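Matching sites in carbonic anhydrase from Coccomyxa sp., a protein that probably catalyses the reversible hydration of carbon dioxide to hydrogencarbonate, as a zinc-dependent beta-class carbonic anhydrase (PDB 3UCN (chain A, 2.25 Å), residues Y42-C47 and V65-N70), and in its relative carbonic anhydrase from Sordaria macrospora (PDB 4O1K (chain B, 1.83 Å), residues Y51-C56 and A74-N79). Structure 2 is superposed on structure 1 by the backbone atoms of these residues (RMSD 0.23 Å); each is numbered along its deposited sequence.

Structure 1 (3UCN); sequences YLYIGC and VFVQRN. With ZN (zinc ion), chain C.
Y44 and V67 share one face of two parallel strands, 42-47 and 65-70, the first beta-alpha-beta unit of the beta-carbonic anhydrase fold, Y44 CB lying 4.5 Å from V67 CG2. The packing is tight at V65, whose CG2 lies 3.5 Å from Y44 CB and 3.9 Å from Y42 CB; a beta-branched residue suits this place, since CG2 can touch both aromatic stems. With CG anti to the backbone N (chi1 167°), the Y44 ring reaches alongside G46, where a CB would clash with the phenol OH. On the other face L43 CD1 meets the F66 ring at its edge, 4.0 Å from F66 CD2, and I45 CG2 touches Q68 CG. The Q68 amide accepts N70 ND2 at OE1 (2.9 Å). R69 NE donates a hydrogen bond to C47 O (3.0 Å), while C47 SG binds zinc. Looser is the Y42 ring, which leads away, partly exposed.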
loop_
_atom_site.group_PDB
_atom_site.type_symbol
_atom_site.label_atom_id
_atom_site.label_comp_id
_atom_site.label_asym_id
_atom_site.label_seq_id
_atom_site.Cartn_x
_atom_site.Cartn_y
_atom_site.Cartn_z
ATOM N N TYR A 42 -25.640 -5.264 -4.130
ATOM C CA TYR A 42 -24.662 -5.911 -3.277
ATOM C C TYR A 42 -23.198 -5.542 -3.605
ATOM O O TYR A 42 -22.833 -5.474 -4.786
ATOM C CB TYR A 42 -24.818 -7.422 -3.372
ATOM C CG TYR A 42 -26.156 -7.882 -2.865
ATOM C CD1 TYR A 42 -26.358 -8.136 -1.491
ATOM C CD2 TYR A 42 -27.237 -8.006 -3.731
ATOM C CE1 TYR A 42 -27.609 -8.517 -0.984
ATOM C CE2 TYR A 42 -28.502 -8.379 -3.248
ATOM C CZ TYR A 42 -28.677 -8.635 -1.883
ATOM O OH TYR A 42 -29.894 -9.049 -1.440
ATOM N N LEU A 43 -22.400 -5.310 -2.559
ATOM C CA LEU A 43 -20.950 -5.491 -2.644
ATOM C C LEU A 43 -20.634 -6.804 -2.004
ATOM O O LEU A 43 -21.129 -7.063 -0.950
ATOM C CB LEU A 43 -20.214 -4.424 -1.855
ATOM C CG LEU A 43 -18.695 -4.520 -1.611
ATOM C CD1 LEU A 43 -17.858 -4.740 -2.898
ATOM C CD2 LEU A 43 -18.213 -3.240 -0.853
ATOM N N TYR A 44 -19.785 -7.624 -2.612
ATOM C CA TYR A 44 -19.326 -8.848 -2.001
ATOM C C TYR A 44 -17.789 -8.800 -1.878
ATOM O O TYR A 44 -17.082 -8.449 -2.844
ATOM C CB TYR A 44 -19.722 -9.979 -2.867
ATOM C CG TYR A 44 -19.073 -11.355 -2.584
ATOM C CD1 TYR A 44 -19.782 -12.356 -1.893
ATOM C CD2 TYR A 44 -17.824 -11.676 -3.075
ATOM C CE1 TYR A 44 -19.247 -13.643 -1.701
ATOM C CE2 TYR A 44 -17.274 -12.970 -2.876
ATOM C CZ TYR A 44 -17.998 -13.940 -2.187
ATOM O OH TYR A 44 -17.465 -15.167 -2.000
ATOM N N ILE A 45 -17.304 -9.119 -0.676
ATOM C CA ILE A 45 -15.891 -9.234 -0.394
ATOM C C ILE A 45 -15.663 -10.714 -0.027
ATOM O O ILE A 45 -16.192 -11.177 0.962
ATOM C CB ILE A 45 -15.519 -8.310 0.734
ATOM C CG1 ILE A 45 -15.833 -6.863 0.335
ATOM C CG2 ILE A 45 -14.029 -8.469 1.121
ATOM C CD1 ILE A 45 -15.856 -5.948 1.482
ATOM N N GLY A 46 -14.927 -11.463 -0.837
ATOM C CA GLY A 46 -14.643 -12.855 -0.515
ATOM C C GLY A 46 -13.253 -13.225 -0.988
ATOM O O GLY A 46 -12.442 -12.350 -1.361
ATOM N N CYS A 47 -12.937 -14.526 -0.981
ATOM C CA CYS A 47 -11.566 -14.952 -1.168
ATOM C C CYS A 47 -11.381 -15.181 -2.635
ATOM O O CYS A 47 -12.334 -15.565 -3.338
ATOM C CB CYS A 47 -11.307 -16.228 -0.352
ATOM S SG CYS A 47 -9.507 -16.750 -0.419
ATOM N N VAL A 65 -24.163 -8.070 -8.338
ATOM C CA VAL A 65 -23.219 -8.057 -7.217
ATOM C C VAL A 65 -21.881 -7.502 -7.717
ATOM O O VAL A 65 -21.284 -8.049 -8.643
ATOM C CB VAL A 65 -23.081 -9.491 -6.593
ATOM C CG1 VAL A 65 -22.599 -10.484 -7.638
ATOM C CG2 VAL A 65 -22.139 -9.497 -5.337
ATOM N N PHE A 66 -21.455 -6.388 -7.133
ATOM C CA PHE A 66 -20.116 -5.799 -7.375
ATOM C C PHE A 66 -19.132 -6.556 -6.468
ATOM O O PHE A 66 -19.477 -6.806 -5.299
ATOM C CB PHE A 66 -20.174 -4.364 -6.954
ATOM C CG PHE A 66 -19.015 -3.502 -7.430
ATOM C CD1 PHE A 66 -19.152 -2.690 -8.600
ATOM C CD2 PHE A 66 -17.829 -3.406 -6.672
ATOM C CE1 PHE A 66 -18.121 -1.839 -9.031
ATOM C CE2 PHE A 66 -16.758 -2.532 -7.094
ATOM C CZ PHE A 66 -16.910 -1.754 -8.285
ATOM N N VAL A 67 -17.942 -6.913 -6.974
ATOM C CA VAL A 67 -17.079 -7.949 -6.335
ATOM C C VAL A 67 -15.582 -7.548 -6.066
ATOM O O VAL A 67 -14.846 -7.199 -7.010
ATOM C CB VAL A 67 -17.110 -9.214 -7.153
ATOM C CG1 VAL A 67 -16.108 -10.293 -6.590
ATOM C CG2 VAL A 67 -18.553 -9.801 -7.215
ATOM N N GLN A 68 -15.136 -7.617 -4.795
ATOM C CA GLN A 68 -13.684 -7.606 -4.428
ATOM C C GLN A 68 -13.377 -9.060 -4.048
ATOM O O GLN A 68 -14.099 -9.633 -3.267
ATOM C CB GLN A 68 -13.437 -6.666 -3.222
ATOM C CG GLN A 68 -12.241 -6.963 -2.346
ATOM C CD GLN A 68 -10.834 -6.571 -2.974
ATOM O OE1 GLN A 68 -9.820 -6.840 -2.386
ATOM N NE2 GLN A 68 -10.813 -5.954 -4.119
ATOM N N ARG A 69 -12.356 -9.664 -4.613
ATOM C CA ARG A 69 -11.878 -10.970 -4.214
ATOM C C ARG A 69 -10.348 -10.879 -4.014
ATOM O O ARG A 69 -9.651 -10.317 -4.879
ATOM C CB ARG A 69 -12.208 -12.043 -5.258
ATOM C CG ARG A 69 -13.655 -12.495 -5.104
ATOM C CD ARG A 69 -14.105 -13.481 -6.192
ATOM N NE ARG A 69 -13.487 -14.792 -5.991
ATOM C CZ ARG A 69 -13.607 -15.815 -6.849
ATOM N NH1 ARG A 69 -14.400 -15.723 -7.950
ATOM N NH2 ARG A 69 -12.990 -16.966 -6.560
ATOM N N ASN A 70 -9.860 -11.309 -2.830
ATOM C CA ASN A 70 -8.430 -11.205 -2.505
ATOM C C ASN A 70 -8.038 -12.421 -1.664
ATOM O O ASN A 70 -8.926 -13.169 -1.235
ATOM C CB ASN A 70 -8.082 -9.860 -1.828
ATOM C CG ASN A 70 -8.676 -9.712 -0.428
ATOM O OD1 ASN A 70 -8.522 -10.586 0.377
ATOM N ND2 ASN A 70 -9.353 -8.545 -0.126
HETATM ZN ZN ZN C . -9.495 -18.676 0.856
#

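Structure 2 (4O1K); sequences YLWIGC and AFVHRN. With ZN (zinc ion), chain D.
W53 and V76 share one face of the paired strands, W53 CB lying 4.2 Å from V76 CG2. Beside them A74 presents a lone methyl, its CB 4.4 Å from Y51 CB, so this end is the loosely packed part. With CG anti to the backbone N (chi1 -177°), the indole reaches alongside G55, where a CB would clash with NE1; the broad, largely apolar indole suits this buried face. On the other, more closely packed face L52 CD1 meets the F75 ring at its edge, 3.8 Å from F75 CD2, and I54 CG2 touches H77 CD2. The flat H77 ring accepts N79 ND2 at NE2 (2.8 Å), close to the ring plane, consistent with an NE2 without a proton. R78 NE donates a hydrogen bond to C56 O (3.1 Å), while C56 SG binds zinc. The Y51 ring leads away, but is buried.

Structure 1 against structure 2
The sharpest difference is the ring beside the glycine: the phenol of Y44(A) gives way to the larger indole of W53(B). Their CB atoms coincide within the error, and both side chains touch the glycine, G46(A) or G55(B). The five-membered ring of the indole falls largely on the phenol ring, with CE1 of Y44(A) and CE2 of W53(B) 0.6 Å apart after superposition. Beyond it the tyrosine sends a hydroxyl that has no counterpart in W53(B), whereas CE3, CZ2, CZ3 and CH2 of W53(B) extend the indole where Y44(A) has no atoms. A hydroxyl is thus exchanged for a larger, mostly hydrocarbon ring whose polar NE1 lies near the place of CE2 of Y44(A); both side chains are buried.

Next along this face, V65(A) is replaced by A74(B). CB keeps its place and its touch on Y42(A) or Y51(B), but the two methyls CG1 and CG2 of V65(A) are absent in A74(B), which probably loosens the packing locally. Nearby, the tyrosine shifts within its rotamer: the OH atoms of Y42(A) and Y51(B) stand 1.5 Å apart after superposition, perhaps partly in answer to the smaller neighbour.

On the other face Q68(A) becomes H77(B), and the imidazole imitates the amide. OE1 of Q68(A) and NE2 of H77(B) are only 0.4 Å apart, so the acceptor for N70(A) ND2 or N79(B) ND2 is kept while its chemistry changes from amide oxygen to ring nitrogen.

Structure 2 (4O1K)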
loop_
_atom_site.group_PDB
_atom_site.type_symbol
_atom_site.label_atom_id
_atom_site.label_comp_id
_atom_site.label_asym_id
_atom_site.label_seq_id
_atom_site.Cartn_x
_atom_site.Cartn_y
_atom_site.Cartn_z
ATOM N N TYR B 51 -25.543 -5.362 -4.081
ATOM C CA TYR B 51 -24.550 -5.942 -3.155
ATOM C C TYR B 51 -23.141 -5.544 -3.499
ATOM O O TYR B 51 -22.784 -5.513 -4.683
ATOM C CB TYR B 51 -24.561 -7.473 -3.275
ATOM C CG TYR B 51 -25.756 -8.170 -2.659
ATOM C CD1 TYR B 51 -25.665 -8.743 -1.395
ATOM C CD2 TYR B 51 -26.956 -8.291 -3.351
ATOM C CE1 TYR B 51 -26.740 -9.386 -0.829
ATOM C CE2 TYR B 51 -28.027 -8.941 -2.794
ATOM C CZ TYR B 51 -27.910 -9.483 -1.535
ATOM O OH TYR B 51 -28.983 -10.128 -0.976
ATOM N N LEU B 52 -22.341 -5.297 -2.456
ATOM C CA LEU B 52 -20.884 -5.384 -2.513
ATOM C C LEU B 52 -20.489 -6.717 -1.860
ATOM O O LEU B 52 -20.870 -7.001 -0.733
ATOM C CB LEU B 52 -20.228 -4.236 -1.734
ATOM C CG LEU B 52 -18.725 -4.386 -1.481
ATOM C CD1 LEU B 52 -17.930 -4.488 -2.793
ATOM C CD2 LEU B 52 -18.173 -3.242 -0.627
ATOM N N TRP B 53 -19.762 -7.549 -2.588
ATOM C CA TRP B 53 -19.367 -8.863 -2.095
ATOM C C TRP B 53 -17.866 -8.845 -1.942
ATOM O O TRP B 53 -17.145 -8.602 -2.914
ATOM C CB TRP B 53 -19.734 -9.911 -3.138
ATOM C CG TRP B 53 -19.446 -11.315 -2.741
ATOM C CD1 TRP B 53 -18.251 -11.982 -2.817
ATOM C CD2 TRP B 53 -20.405 -12.250 -2.241
ATOM N NE1 TRP B 53 -18.423 -13.294 -2.361
ATOM C CE2 TRP B 53 -19.733 -13.466 -1.997
ATOM C CE3 TRP B 53 -21.775 -12.168 -1.965
ATOM C CZ2 TRP B 53 -20.397 -14.598 -1.497
ATOM C CZ3 TRP B 53 -22.420 -13.284 -1.462
ATOM C CH2 TRP B 53 -21.737 -14.477 -1.241
ATOM N N ILE B 54 -17.387 -9.122 -0.740
ATOM C CA ILE B 54 -15.945 -9.222 -0.488
ATOM C C ILE B 54 -15.644 -10.678 -0.178
ATOM O O ILE B 54 -16.033 -11.196 0.876
ATOM C CB ILE B 54 -15.516 -8.340 0.708
ATOM C CG1 ILE B 54 -15.918 -6.887 0.424
ATOM C CG2 ILE B 54 -13.988 -8.430 0.921
ATOM C CD1 ILE B 54 -15.671 -5.918 1.605
ATOM N N GLY B 55 -14.988 -11.358 -1.110
ATOM C CA GLY B 55 -14.766 -12.791 -0.947
ATOM C C GLY B 55 -13.315 -13.170 -1.133
ATOM O O GLY B 55 -12.456 -12.305 -1.316
ATOM N N CYS B 56 -13.018 -14.465 -1.087
ATOM C CA CYS B 56 -11.607 -14.889 -1.161
ATOM C C CYS B 56 -11.179 -15.336 -2.559
ATOM O O CYS B 56 -11.960 -15.962 -3.302
ATOM C CB CYS B 56 -11.330 -15.977 -0.138
ATOM S SG CYS B 56 -9.592 -16.538 -0.183
ATOM N N ALA B 74 -24.177 -8.069 -8.173
ATOM C CA ALA B 74 -23.066 -8.036 -7.227
ATOM C C ALA B 74 -21.861 -7.337 -7.816
ATOM O O ALA B 74 -21.420 -7.584 -8.953
ATOM C CB ALA B 74 -22.688 -9.439 -6.759
ATOM N N PHE B 75 -21.336 -6.432 -7.024
ATOM C CA PHE B 75 -20.080 -5.792 -7.308
ATOM C C PHE B 75 -19.109 -6.591 -6.475
ATOM O O PHE B 75 -19.333 -6.713 -5.285
ATOM C CB PHE B 75 -20.206 -4.409 -6.734
ATOM C CG PHE B 75 -19.164 -3.494 -7.174
ATOM C CD1 PHE B 75 -19.158 -3.017 -8.469
ATOM C CD2 PHE B 75 -18.196 -3.069 -6.291
ATOM C CE1 PHE B 75 -18.175 -2.144 -8.881
ATOM C CE2 PHE B 75 -17.225 -2.191 -6.707
ATOM C CZ PHE B 75 -17.207 -1.734 -8.000
ATOM N N VAL B 76 -18.028 -7.127 -7.060
ATOM C CA VAL B 76 -17.240 -8.149 -6.367
ATOM C C VAL B 76 -15.765 -7.755 -6.177
ATOM O O VAL B 76 -15.087 -7.348 -7.132
ATOM C CB VAL B 76 -17.297 -9.493 -7.156
ATOM C CG1 VAL B 76 -16.384 -10.548 -6.539
ATOM C CG2 VAL B 76 -18.705 -10.032 -7.189
ATOM N N HIS B 77 -15.294 -7.852 -4.945
ATOM C CA HIS B 77 -13.865 -7.757 -4.659
ATOM C C HIS B 77 -13.432 -9.117 -4.132
ATOM O O HIS B 77 -14.078 -9.663 -3.273
ATOM C CB HIS B 77 -13.576 -6.658 -3.621
ATOM C CG HIS B 77 -12.147 -6.628 -3.176
ATOM N ND1 HIS B 77 -11.139 -6.112 -3.958
ATOM C CD2 HIS B 77 -11.551 -7.073 -2.045
ATOM C CE1 HIS B 77 -9.981 -6.239 -3.332
ATOM N NE2 HIS B 77 -10.203 -6.824 -2.172
ATOM N N ARG B 78 -12.331 -9.662 -4.643
ATOM C CA ARG B 78 -11.832 -10.920 -4.089
ATOM C C ARG B 78 -10.356 -10.776 -3.826
ATOM O O ARG B 78 -9.607 -10.306 -4.717
ATOM C CB ARG B 78 -12.067 -12.082 -5.074
ATOM C CG ARG B 78 -13.456 -12.683 -4.938
ATOM C CD ARG B 78 -13.812 -13.655 -6.079
ATOM N NE ARG B 78 -13.184 -14.961 -5.911
ATOM C CZ ARG B 78 -13.367 -15.980 -6.758
ATOM N NH1 ARG B 78 -14.166 -15.823 -7.808
ATOM N NH2 ARG B 78 -12.769 -17.153 -6.561
ATOM N N ASN B 79 -9.939 -11.164 -2.618
ATOM C CA ASN B 79 -8.505 -11.072 -2.270
ATOM C C ASN B 79 -8.134 -12.258 -1.408
ATOM O O ASN B 79 -9.002 -13.036 -1.073
ATOM C CB ASN B 79 -8.164 -9.743 -1.577
ATOM C CG ASN B 79 -8.834 -9.573 -0.238
ATOM O OD1 ASN B 79 -8.861 -10.474 0.591
ATOM N ND2 ASN B 79 -9.337 -8.357 0.011
HETATM ZN ZN ZN D . -9.655 -18.599 0.844
#